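Local coordinates for protein vacuolar aminopeptidase 1 (Saccharomyces cerevisiae, PDB 5JGF) that removes amino acids, preferably neutral or hydrophobic ones, from the N-termini of peptides and proteins in the yeast vacuole, working as a zinc-dependent dodecameric aminopeptidase, at residues E56-K60 and A278-E284; F73-W79 and S320-F324; L35-F41 and M271-I275; L313-E318 and L331-W335. All coordinates share one frame. Numbering follows the deposited sequence.

Contact 1 of 4, residues E56-K60 and A278-E284; sequences EDGGK and AKDVNTE
Near the margin of the central mixed sheet of this M18 peptidase, the start of strand 58-65 lies against the loop 278-284 that leaves helix 261-278. The contact illustrates how a lysine from a strand can donate to a backbone carbonyl of the turn following a helix. Ala-278 to Val-281 form a type I beta turn, Val-281 N to Ala-278 O being 3.1 Å. Lys-60, chi1 m and extended beyond it (chi2 to chi4 t), points toward this turn and gives a hydrogen bond from NZ to the same Ala-278 O at 2.9 Å, while its CE passes 4.3 Å from Ala-278 CB. In register, the CA atoms of Gly-59 and Thr-283 are 5.4 Å apart. Gly-59 (phi 141°, psi -168°) adopts angles at which a CB would jam against the preceding carbonyl. Thr-283, chi1 p, sets CG2 3.6 Å from Gly-59 CA. Glu-284 (chi1 m, chi2 -95°) folds back toward Asp-57 (chi1 m); the like-charged Glu-284 OE2 and Asp-57 OD1 come within 3.3 Å without bonding. One water accepts from Thr-283 OG1 at 2.5 Å and donates to Asp-57 O at 2.7 Å and to Glu-284 OE2 at 2.8 Å.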
# COMPACT_ATOMS: atom_id res chain seq x y z
N GLU D 56 -11.43 -39.59 -62.70
CA GLU D 56 -12.82 -39.15 -62.68
C GLU D 56 -13.73 -40.04 -61.84
O GLU D 56 -14.86 -39.65 -61.54
CB GLU D 56 -13.37 -39.01 -64.10
CG GLU D 56 -12.99 -40.11 -65.05
CD GLU D 56 -13.44 -39.81 -66.47
OE1 GLU D 56 -13.71 -40.78 -67.22
OE2 GLU D 56 -13.51 -38.62 -66.84
N ASP D 57 -13.26 -41.23 -61.46
CA ASP D 57 -14.08 -42.11 -60.63
C ASP D 57 -14.01 -41.65 -59.18
O ASP D 57 -14.73 -42.16 -58.32
CB ASP D 57 -13.60 -43.56 -60.71
CG ASP D 57 -13.84 -44.19 -62.08
OD1 ASP D 57 -14.96 -44.06 -62.61
OD2 ASP D 57 -12.90 -44.83 -62.61
N GLY D 58 -13.14 -40.68 -58.92
CA GLY D 58 -12.98 -40.18 -57.56
C GLY D 58 -12.37 -41.27 -56.72
O GLY D 58 -11.53 -42.03 -57.20
N GLY D 59 -12.78 -41.36 -55.46
CA GLY D 59 -12.24 -42.40 -54.60
C GLY D 59 -11.98 -41.96 -53.17
O GLY D 59 -12.43 -40.90 -52.74
N LYS D 60 -11.26 -42.80 -52.44
CA LYS D 60 -10.93 -42.53 -51.04
C LYS D 60 -9.43 -42.31 -50.92
O LYS D 60 -8.63 -43.18 -51.27
CB LYS D 60 -11.36 -43.72 -50.17
CG LYS D 60 -12.86 -43.99 -50.25
CD LYS D 60 -13.23 -45.28 -49.55
CE LYS D 60 -14.71 -45.60 -49.73
NZ LYS D 60 -15.05 -46.95 -49.21
N ALA D 278 -17.63 -44.30 -44.57
CA ALA D 278 -16.97 -44.71 -45.81
C ALA D 278 -17.26 -46.16 -46.19
O ALA D 278 -17.27 -46.51 -47.37
CB ALA D 278 -15.46 -44.52 -45.67
N LYS D 279 -17.51 -47.00 -45.18
CA LYS D 279 -17.79 -48.41 -45.41
C LYS D 279 -18.97 -48.64 -46.34
O LYS D 279 -18.99 -49.61 -47.10
CB LYS D 279 -18.04 -49.12 -44.07
N ASP D 280 -19.96 -47.75 -46.28
CA ASP D 280 -21.14 -47.90 -47.13
C ASP D 280 -21.18 -46.94 -48.30
O ASP D 280 -22.20 -46.84 -48.98
CB ASP D 280 -22.41 -47.73 -46.30
CG ASP D 280 -22.56 -48.79 -45.25
OD1 ASP D 280 -22.21 -49.95 -45.53
OD2 ASP D 280 -23.04 -48.47 -44.14
N VAL D 281 -20.08 -46.23 -48.54
CA VAL D 281 -20.05 -45.29 -49.64
C VAL D 281 -19.39 -45.86 -50.88
O VAL D 281 -18.27 -46.37 -50.81
CB VAL D 281 -19.27 -44.02 -49.28
CG1 VAL D 281 -19.12 -43.15 -50.52
CG2 VAL D 281 -19.99 -43.26 -48.19
N ASN D 282 -20.07 -45.81 -52.01
CA ASN D 282 -19.43 -46.28 -53.23
C ASN D 282 -19.19 -45.02 -54.04
O ASN D 282 -20.13 -44.34 -54.48
CB ASN D 282 -20.29 -47.28 -54.01
CG ASN D 282 -19.55 -47.83 -55.22
OD1 ASN D 282 -19.35 -47.12 -56.21
ND2 ASN D 282 -19.10 -49.09 -55.13
N THR D 283 -17.92 -44.69 -54.19
CA THR D 283 -17.51 -43.50 -54.90
C THR D 283 -17.97 -43.46 -56.35
O THR D 283 -18.09 -42.39 -56.94
CB THR D 283 -16.00 -43.34 -54.82
OG1 THR D 283 -15.36 -44.57 -55.18
CG2 THR D 283 -15.60 -42.98 -53.39
N GLU D 284 -18.25 -44.62 -56.94
CA GLU D 284 -18.71 -44.68 -58.33
C GLU D 284 -20.11 -44.10 -58.46
O GLU D 284 -20.49 -43.60 -59.53
CB GLU D 284 -18.71 -46.13 -58.82
CG GLU D 284 -17.37 -46.83 -58.71
CD GLU D 284 -16.56 -46.75 -59.98
OE1 GLU D 284 -16.91 -47.48 -60.94
OE2 GLU D 284 -15.59 -45.97 -60.03
O HOH W 1 -14.77 -44.79 -57.64

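Contact 2 of 4, residues F73-W79 and S320-F324; sequences FILGKNW and SSSAF
Phe-324 has the most surface buried here, and the contact is best built outward from its ring. The residue sits at the end of helix 312-324, chi1 t and chi2 -125°, its CA 8.4 Å from that of Lys-77. Leu-75 (chi1 t, chi2 p) lies over one ring face, with Leu-75 CD2 3.7 Å from Phe-324 CD2. At the ring edge lie Lys-77 O, 3.3 Å from Phe-324 CZ, and Trp-79 O, 3.4 Å from Phe-324 CE1; Gly-76 O is 3.3 Å from Phe-324 CZ. These carbonyls belong to a type I beta turn, Gly-76 to Trp-79, closed by Trp-79 N to Gly-76 O at 3.0 Å. The packing is that of an alpha/beta sandwich: strand 73-76 and helix 320-324 run 35° apart with axes 10.8 Å from each other, and side chains alternate along the strand, Phe-73 and Leu-75 toward this helix, Ile-74 onto helix 261-278. Trp-79 (chi1 t, chi2 75°) folds back from the turn, presenting its ring edge to Phe-324 (Trp-79 CE3 to Phe-324 CE1, 3.9 Å), while Trp-79 CZ3 lies 4.0 Å from Ser-321 CB. Its indole NE1 bonds to Gly-84 O, and the ring meets Phe-289 edge-to-face. One helical turn before Phe-324, Ser-320 (chi1 m) bonds through OG to Val-316 O, and that OG lies 3.1 Å from Phe-73 CE1.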
# COMPACT_ATOMS: atom_id res chain seq x y z
N PHE D 73 -10.09 -37.89 -47.27
CA PHE D 73 -11.26 -37.46 -48.00
C PHE D 73 -11.84 -38.51 -48.94
O PHE D 73 -11.16 -39.45 -49.36
CB PHE D 73 -10.96 -36.17 -48.78
CG PHE D 73 -9.78 -36.26 -49.71
CD1 PHE D 73 -9.97 -36.40 -51.09
CD2 PHE D 73 -8.47 -36.17 -49.23
CE1 PHE D 73 -8.88 -36.43 -51.97
CE2 PHE D 73 -7.38 -36.20 -50.10
CZ PHE D 73 -7.58 -36.33 -51.47
N ILE D 74 -13.13 -38.35 -49.22
CA ILE D 74 -13.87 -39.24 -50.09
C ILE D 74 -14.48 -38.36 -51.18
O ILE D 74 -15.25 -37.44 -50.88
CB ILE D 74 -15.00 -39.94 -49.33
CG1 ILE D 74 -14.44 -40.61 -48.07
CG2 ILE D 74 -15.68 -40.98 -50.22
CD1 ILE D 74 -15.51 -41.17 -47.14
N LEU D 75 -14.12 -38.63 -52.43
CA LEU D 75 -14.61 -37.86 -53.56
C LEU D 75 -15.46 -38.73 -54.47
O LEU D 75 -14.99 -39.74 -55.00
CB LEU D 75 -13.42 -37.28 -54.33
CG LEU D 75 -13.67 -36.47 -55.61
CD1 LEU D 75 -14.60 -35.30 -55.34
CD2 LEU D 75 -12.33 -35.99 -56.14
N GLY D 76 -16.72 -38.34 -54.66
CA GLY D 76 -17.62 -39.11 -55.49
C GLY D 76 -17.47 -38.84 -56.98
O GLY D 76 -17.22 -37.71 -57.39
N LYS D 77 -17.63 -39.88 -57.78
CA LYS D 77 -17.52 -39.76 -59.23
C LYS D 77 -18.48 -38.73 -59.78
O LYS D 77 -18.18 -38.05 -60.76
CB LYS D 77 -17.80 -41.12 -59.88
CG LYS D 77 -17.83 -41.08 -61.40
CD LYS D 77 -18.17 -42.45 -61.97
CE LYS D 77 -18.32 -42.40 -63.49
NZ LYS D 77 -18.76 -43.71 -64.04
N ASN D 78 -19.64 -38.59 -59.14
CA ASN D 78 -20.65 -37.65 -59.60
C ASN D 78 -20.66 -36.31 -58.87
O ASN D 78 -21.62 -35.55 -58.97
CB ASN D 78 -22.03 -38.30 -59.50
CG ASN D 78 -22.13 -39.56 -60.33
OD1 ASN D 78 -21.71 -39.57 -61.49
ND2 ASN D 78 -22.68 -40.62 -59.75
N TRP D 79 -19.60 -36.03 -58.13
CA TRP D 79 -19.52 -34.77 -57.40
C TRP D 79 -19.41 -33.58 -58.35
O TRP D 79 -18.81 -33.69 -59.42
CB TRP D 79 -18.31 -34.76 -56.46
CG TRP D 79 -18.13 -33.45 -55.74
CD1 TRP D 79 -18.87 -32.98 -54.69
CD2 TRP D 79 -17.18 -32.42 -56.04
NE1 TRP D 79 -18.44 -31.73 -54.32
CE2 TRP D 79 -17.40 -31.36 -55.14
CE3 TRP D 79 -16.15 -32.30 -56.99
CZ2 TRP D 79 -16.64 -30.18 -55.15
CZ3 TRP D 79 -15.39 -31.13 -57.01
CH2 TRP D 79 -15.64 -30.09 -56.09
N SER D 320 -7.64 -31.80 -55.59
CA SER D 320 -8.57 -32.88 -55.92
C SER D 320 -9.51 -32.49 -57.05
O SER D 320 -9.65 -33.23 -58.03
CB SER D 320 -9.38 -33.27 -54.68
OG SER D 320 -8.55 -33.85 -53.70
N SER D 321 -10.15 -31.34 -56.92
CA SER D 321 -11.09 -30.86 -57.93
C SER D 321 -10.38 -30.64 -59.27
O SER D 321 -10.99 -30.81 -60.33
CB SER D 321 -11.77 -29.57 -57.47
OG SER D 321 -10.84 -28.53 -57.23
N SER D 322 -9.10 -30.28 -59.23
CA SER D 322 -8.34 -30.06 -60.45
C SER D 322 -8.02 -31.37 -61.16
O SER D 322 -8.16 -31.48 -62.37
CB SER D 322 -7.03 -29.31 -60.15
OG SER D 322 -7.29 -27.96 -59.82
N ALA D 323 -7.60 -32.37 -60.39
CA ALA D 323 -7.25 -33.67 -60.96
C ALA D 323 -8.49 -34.46 -61.36
O ALA D 323 -8.48 -35.23 -62.32
CB ALA D 323 -6.43 -34.47 -59.96
N PHE D 324 -9.56 -34.26 -60.59
CA PHE D 324 -10.84 -34.93 -60.78
C PHE D 324 -11.46 -34.84 -62.17
O PHE D 324 -11.86 -35.86 -62.75
CB PHE D 324 -11.83 -34.36 -59.76
CG PHE D 324 -13.20 -34.97 -59.83
CD1 PHE D 324 -14.32 -34.16 -59.98
CD2 PHE D 324 -13.38 -36.34 -59.67
CE1 PHE D 324 -15.60 -34.70 -59.98
CE2 PHE D 324 -14.66 -36.89 -59.67
CZ PHE D 324 -15.76 -36.07 -59.82

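Contact 3 of 4, residues L35-F41 and M271-I275; sequences LLDKHNF and MIALI
Apolar packing dominates this meeting of the end of helix 25-38 with helix 261-278, and Ile-275 is its hub. Leu-36 (chi1 m, chi2 t) brings CD2 to 3.5 Å from Ile-275 CD1 and 3.8 Å from Met-271 CE. Leu-35 (chi1 t, chi2 p) sets CD2 4.0 Å from Ile-272 CD1, and Phe-41 CE1 approaches Ile-275 CD1 at 4.3 Å. A CH-pi interaction follows: Ile-275 CG2 stands 3.7 Å from the centroid of the His-39 ring, almost on its normal. The polar link is solvent-mediated, one water donating to Ile-275 O at 2.8 Å and accepting weakly from His-39 ND1 at 3.1 Å. Backbone bonding shapes 35-41: a Schellman motif with Asn-40 at positive phi (62°) ends the helix, Phe-41 N to Leu-36 O being 2.9 Å and Asn-40 N to Asp-37 O 3.0 Å, and turns Phe-41 inward. Both helices cover one face of the central sheet, Leu-36 and Leu-274 both touching Ala-72 of strand 69-76, while helix 448-468 packs against Ile-272, Ala-273 and Leu-274.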
# COMPACT_ATOMS: atom_id res chain seq x y z
N LEU D 35 -5.06 -46.81 -40.02
CA LEU D 35 -6.49 -47.15 -40.02
C LEU D 35 -7.08 -46.88 -41.40
O LEU D 35 -7.88 -47.67 -41.91
CB LEU D 35 -7.22 -46.30 -38.98
CG LEU D 35 -8.73 -46.55 -38.83
CD1 LEU D 35 -8.96 -47.97 -38.34
CD2 LEU D 35 -9.33 -45.53 -37.86
N LEU D 36 -6.68 -45.76 -42.00
CA LEU D 36 -7.16 -45.39 -43.32
C LEU D 36 -6.66 -46.40 -44.37
O LEU D 36 -7.41 -46.77 -45.28
CB LEU D 36 -6.69 -43.98 -43.68
CG LEU D 36 -7.39 -42.87 -42.88
CD1 LEU D 36 -6.58 -41.59 -42.96
CD2 LEU D 36 -8.80 -42.66 -43.42
N ASP D 37 -5.41 -46.82 -44.24
CA ASP D 37 -4.85 -47.80 -45.17
C ASP D 37 -5.70 -49.07 -45.12
O ASP D 37 -6.10 -49.61 -46.15
CB ASP D 37 -3.41 -48.19 -44.79
CG ASP D 37 -2.41 -47.09 -45.06
OD1 ASP D 37 -2.67 -46.21 -45.90
OD2 ASP D 37 -1.33 -47.13 -44.43
N LYS D 38 -5.96 -49.53 -43.90
CA LYS D 38 -6.76 -50.73 -43.69
C LYS D 38 -8.15 -50.61 -44.30
O LYS D 38 -8.73 -51.61 -44.72
CB LYS D 38 -6.87 -51.02 -42.19
CG LYS D 38 -7.93 -52.05 -41.85
CD LYS D 38 -7.89 -52.46 -40.39
CE LYS D 38 -9.02 -53.42 -40.08
NZ LYS D 38 -8.71 -54.29 -38.91
N HIS D 39 -8.69 -49.40 -44.35
CA HIS D 39 -10.01 -49.19 -44.90
C HIS D 39 -10.00 -48.72 -46.35
O HIS D 39 -10.92 -48.06 -46.82
CB HIS D 39 -10.81 -48.25 -43.99
CG HIS D 39 -11.24 -48.90 -42.72
ND1 HIS D 39 -12.41 -49.63 -42.62
CD2 HIS D 39 -10.63 -49.02 -41.52
CE1 HIS D 39 -12.50 -50.16 -41.41
NE2 HIS D 39 -11.43 -49.80 -40.72
N ASN D 40 -8.91 -49.06 -47.03
CA ASN D 40 -8.74 -48.76 -48.44
C ASN D 40 -8.69 -47.31 -48.89
O ASN D 40 -9.17 -46.98 -49.97
CB ASN D 40 -9.79 -49.53 -49.24
CG ASN D 40 -9.78 -51.01 -48.93
OD1 ASN D 40 -10.73 -51.55 -48.35
ND2 ASN D 40 -8.69 -51.68 -49.29
N PHE D 41 -8.13 -46.43 -48.06
CA PHE D 41 -7.97 -45.03 -48.44
C PHE D 41 -6.56 -45.01 -49.02
O PHE D 41 -5.63 -45.54 -48.42
CB PHE D 41 -8.04 -44.09 -47.23
CG PHE D 41 -9.45 -43.74 -46.82
CD1 PHE D 41 -10.28 -44.68 -46.23
CD2 PHE D 41 -9.93 -42.44 -47.00
CE1 PHE D 41 -11.58 -44.34 -45.83
CE2 PHE D 41 -11.22 -42.09 -46.60
CZ PHE D 41 -12.04 -43.04 -46.02
N MET D 271 -12.79 -39.23 -37.01
CA MET D 271 -12.17 -40.19 -37.93
C MET D 271 -12.91 -41.52 -37.94
O MET D 271 -13.11 -42.12 -39.01
CB MET D 271 -10.70 -40.44 -37.55
CG MET D 271 -9.75 -39.34 -37.97
SD MET D 271 -9.79 -38.94 -39.74
CE MET D 271 -9.70 -40.50 -40.46
N ILE D 272 -13.33 -42.00 -36.77
CA ILE D 272 -14.06 -43.26 -36.70
C ILE D 272 -15.38 -43.09 -37.45
O ILE D 272 -15.81 -43.99 -38.17
CB ILE D 272 -14.33 -43.67 -35.24
CG1 ILE D 272 -13.00 -44.00 -34.54
CG2 ILE D 272 -15.26 -44.87 -35.19
CD1 ILE D 272 -12.23 -45.14 -35.19
N ALA D 273 -16.01 -41.94 -37.29
CA ALA D 273 -17.27 -41.68 -37.97
C ALA D 273 -17.05 -41.71 -39.48
O ALA D 273 -17.85 -42.28 -40.22
CB ALA D 273 -17.83 -40.33 -37.55
N LEU D 274 -15.96 -41.10 -39.93
CA LEU D 274 -15.65 -41.07 -41.36
C LEU D 274 -15.46 -42.48 -41.91
O LEU D 274 -15.96 -42.82 -42.98
CB LEU D 274 -14.37 -40.25 -41.62
CG LEU D 274 -13.95 -40.20 -43.09
CD1 LEU D 274 -14.95 -39.36 -43.87
CD2 LEU D 274 -12.55 -39.63 -43.23
N ILE D 275 -14.72 -43.31 -41.16
CA ILE D 275 -14.46 -44.68 -41.57
C ILE D 275 -15.74 -45.51 -41.60
O ILE D 275 -15.97 -46.26 -42.55
CB ILE D 275 -13.41 -45.35 -40.63
CG1 ILE D 275 -12.01 -45.23 -41.25
CG2 ILE D 275 -13.74 -46.82 -40.39
CD1 ILE D 275 -11.61 -43.83 -41.60
O HOH W 2 -14.38 -47.88 -44.20

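Contact 4 of 4, residues L313-E318 and L331-W335; sequences LESVVE and LHTVW
This is a helix-helix contact between two consecutive helices, 312-324 and 331-336, joined by a short loop and lying beside the central sheet. Their segments run at 118° to each other, with axes 11.6 Å apart, and come nearest where the chain turns back, the CA atoms of Glu-318 and Leu-331 being 7.2 Å apart. The wide axial separation is bridged by large side chains. Trp-335 (chi1 m, chi2 119°) reaches across so that CH2 lies 3.8 Å from Leu-313 CG and CZ2 3.6 Å from Val-317 CG2. Val-317 (chi1 t) also sets CG1 4.1 Å from Val-334 CG1 and 4.2 Å from Leu-331 CD2. Leu-331 (chi1 m, chi2 t) brings CD1 to 3.9 Å from Glu-318 CB. A water joins the helices, accepting from Trp-335 NE1 and donating to Glu-314 O, both at 3.0 Å. Glu-318 OE1 bonds to His-332 NE2 of a neighbouring subunit, and His-332 in turn reaches Glu-318 of a different subunit, a cyclic pattern consistent with threefold packing in the tetrahedral dodecamer. Within the chain, the two helices form the connection of a beta-alpha-beta crossover from strand 289-295 to the parallel strand 339-347, with strand 86-91 between them.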
# COMPACT_ATOMS: atom_id res chain seq x y z
N LEU D 313 -6.58 -28.13 -45.89
CA LEU D 313 -7.94 -28.40 -46.33
C LEU D 313 -8.20 -27.79 -47.71
O LEU D 313 -8.65 -28.47 -48.63
CB LEU D 313 -8.96 -27.83 -45.34
CG LEU D 313 -10.42 -27.86 -45.80
CD1 LEU D 313 -10.90 -29.29 -45.94
CD2 LEU D 313 -11.28 -27.10 -44.80
N GLU D 314 -7.91 -26.49 -47.82
CA GLU D 314 -8.10 -25.77 -49.07
C GLU D 314 -7.26 -26.40 -50.18
O GLU D 314 -7.70 -26.49 -51.33
CB GLU D 314 -7.70 -24.30 -48.89
CG GLU D 314 -8.51 -23.52 -47.85
CD GLU D 314 -7.88 -23.55 -46.45
OE1 GLU D 314 -7.85 -24.62 -45.82
OE2 GLU D 314 -7.42 -22.49 -45.99
N SER D 315 -6.06 -26.84 -49.83
CA SER D 315 -5.17 -27.47 -50.80
C SER D 315 -5.76 -28.77 -51.33
O SER D 315 -5.78 -29.01 -52.54
CB SER D 315 -3.81 -27.75 -50.16
OG SER D 315 -2.98 -28.47 -51.05
N VAL D 316 -6.23 -29.61 -50.42
CA VAL D 316 -6.83 -30.88 -50.78
C VAL D 316 -8.00 -30.69 -51.74
O VAL D 316 -8.10 -31.38 -52.75
CB VAL D 316 -7.33 -31.64 -49.52
CG1 VAL D 316 -8.23 -32.80 -49.91
CG2 VAL D 316 -6.13 -32.15 -48.72
N VAL D 317 -8.89 -29.75 -51.42
CA VAL D 317 -10.05 -29.50 -52.26
C VAL D 317 -9.66 -28.94 -53.63
O VAL D 317 -10.25 -29.32 -54.65
CB VAL D 317 -11.04 -28.55 -51.57
CG1 VAL D 317 -12.18 -28.19 -52.52
CG2 VAL D 317 -11.61 -29.22 -50.33
N GLU D 318 -8.68 -28.05 -53.68
CA GLU D 318 -8.26 -27.48 -54.96
C GLU D 318 -7.54 -28.52 -55.82
O GLU D 318 -7.86 -28.68 -57.00
CB GLU D 318 -7.35 -26.26 -54.75
CG GLU D 318 -6.67 -25.80 -56.04
CD GLU D 318 -6.11 -24.39 -55.95
OE1 GLU D 318 -5.71 -23.96 -54.85
OE2 GLU D 318 -6.06 -23.70 -57.00
N LEU D 331 -14.06 -22.91 -57.32
CA LEU D 331 -13.85 -23.12 -55.89
C LEU D 331 -14.70 -22.20 -55.00
O LEU D 331 -15.00 -22.54 -53.86
CB LEU D 331 -12.37 -22.95 -55.55
CG LEU D 331 -11.43 -23.98 -56.19
CD1 LEU D 331 -9.98 -23.61 -55.90
CD2 LEU D 331 -11.75 -25.37 -55.67
N HIS D 332 -15.07 -21.03 -55.52
CA HIS D 332 -15.89 -20.11 -54.74
C HIS D 332 -17.28 -20.71 -54.61
O HIS D 332 -17.92 -20.61 -53.56
CB HIS D 332 -15.94 -18.75 -55.43
CG HIS D 332 -14.63 -18.04 -55.44
ND1 HIS D 332 -14.02 -17.58 -54.29
CD2 HIS D 332 -13.79 -17.73 -56.46
CE1 HIS D 332 -12.86 -17.03 -54.60
NE2 HIS D 332 -12.70 -17.10 -55.91
N THR D 333 -17.74 -21.35 -55.68
CA THR D 333 -19.05 -21.99 -55.65
C THR D 333 -19.00 -23.20 -54.72
O THR D 333 -19.95 -23.47 -54.00
CB THR D 333 -19.47 -22.45 -57.07
OG1 THR D 333 -19.74 -21.29 -57.87
CG2 THR D 333 -20.72 -23.32 -57.00
N VAL D 334 -17.87 -23.91 -54.75
CA VAL D 334 -17.69 -25.08 -53.90
C VAL D 334 -17.84 -24.72 -52.42
O VAL D 334 -18.66 -25.30 -51.71
CB VAL D 334 -16.29 -25.70 -54.11
CG1 VAL D 334 -16.04 -26.80 -53.07
CG2 VAL D 334 -16.17 -26.26 -55.53
N TRP D 335 -17.06 -23.75 -51.97
CA TRP D 335 -17.12 -23.34 -50.57
C TRP D 335 -18.42 -22.68 -50.17
O TRP D 335 -18.89 -22.85 -49.05
CB TRP D 335 -15.92 -22.45 -50.25
CG TRP D 335 -14.63 -23.23 -50.26
CD1 TRP D 335 -13.55 -23.03 -51.08
CD2 TRP D 335 -14.31 -24.36 -49.45
NE1 TRP D 335 -12.58 -23.97 -50.82
CE2 TRP D 335 -13.02 -24.81 -49.83
CE3 TRP D 335 -14.99 -25.06 -48.43
CZ2 TRP D 335 -12.40 -25.91 -49.23
CZ3 TRP D 335 -14.37 -26.15 -47.84
CH2 TRP D 335 -13.09 -26.57 -48.24
O HOH W 3 -10.01 -24.68 -52.11

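How the contacts relate
Together the contacts show how one sheet is dressed from both faces. Along the chain, the segments of contacts 1, 2 and 3 interleave, and helix 312-324 serves both contacts 2 and 4, whose centres lie about 11 Å apart. Contacts 1 and 2, with centres about 9 Å apart, share neighbouring strands 58-65 and 69-76, joined by Gly-59 N to Leu-75 O at 2.8 Å. The centre of contact 3 lies about 12 Å from that of contact 1, with Phe-41 packing on Lys-60 and Ala-278. Ile-74 links contacts 2 and 3 from the face opposite helix 312-324. Contacts 3 and 4, with centres about 22 Å apart, do not touch. Strands 289-295 and 339-347, flanking contact 4 in sequence, lead towards or carry zinc ligands, Glu-299 and Asp-344.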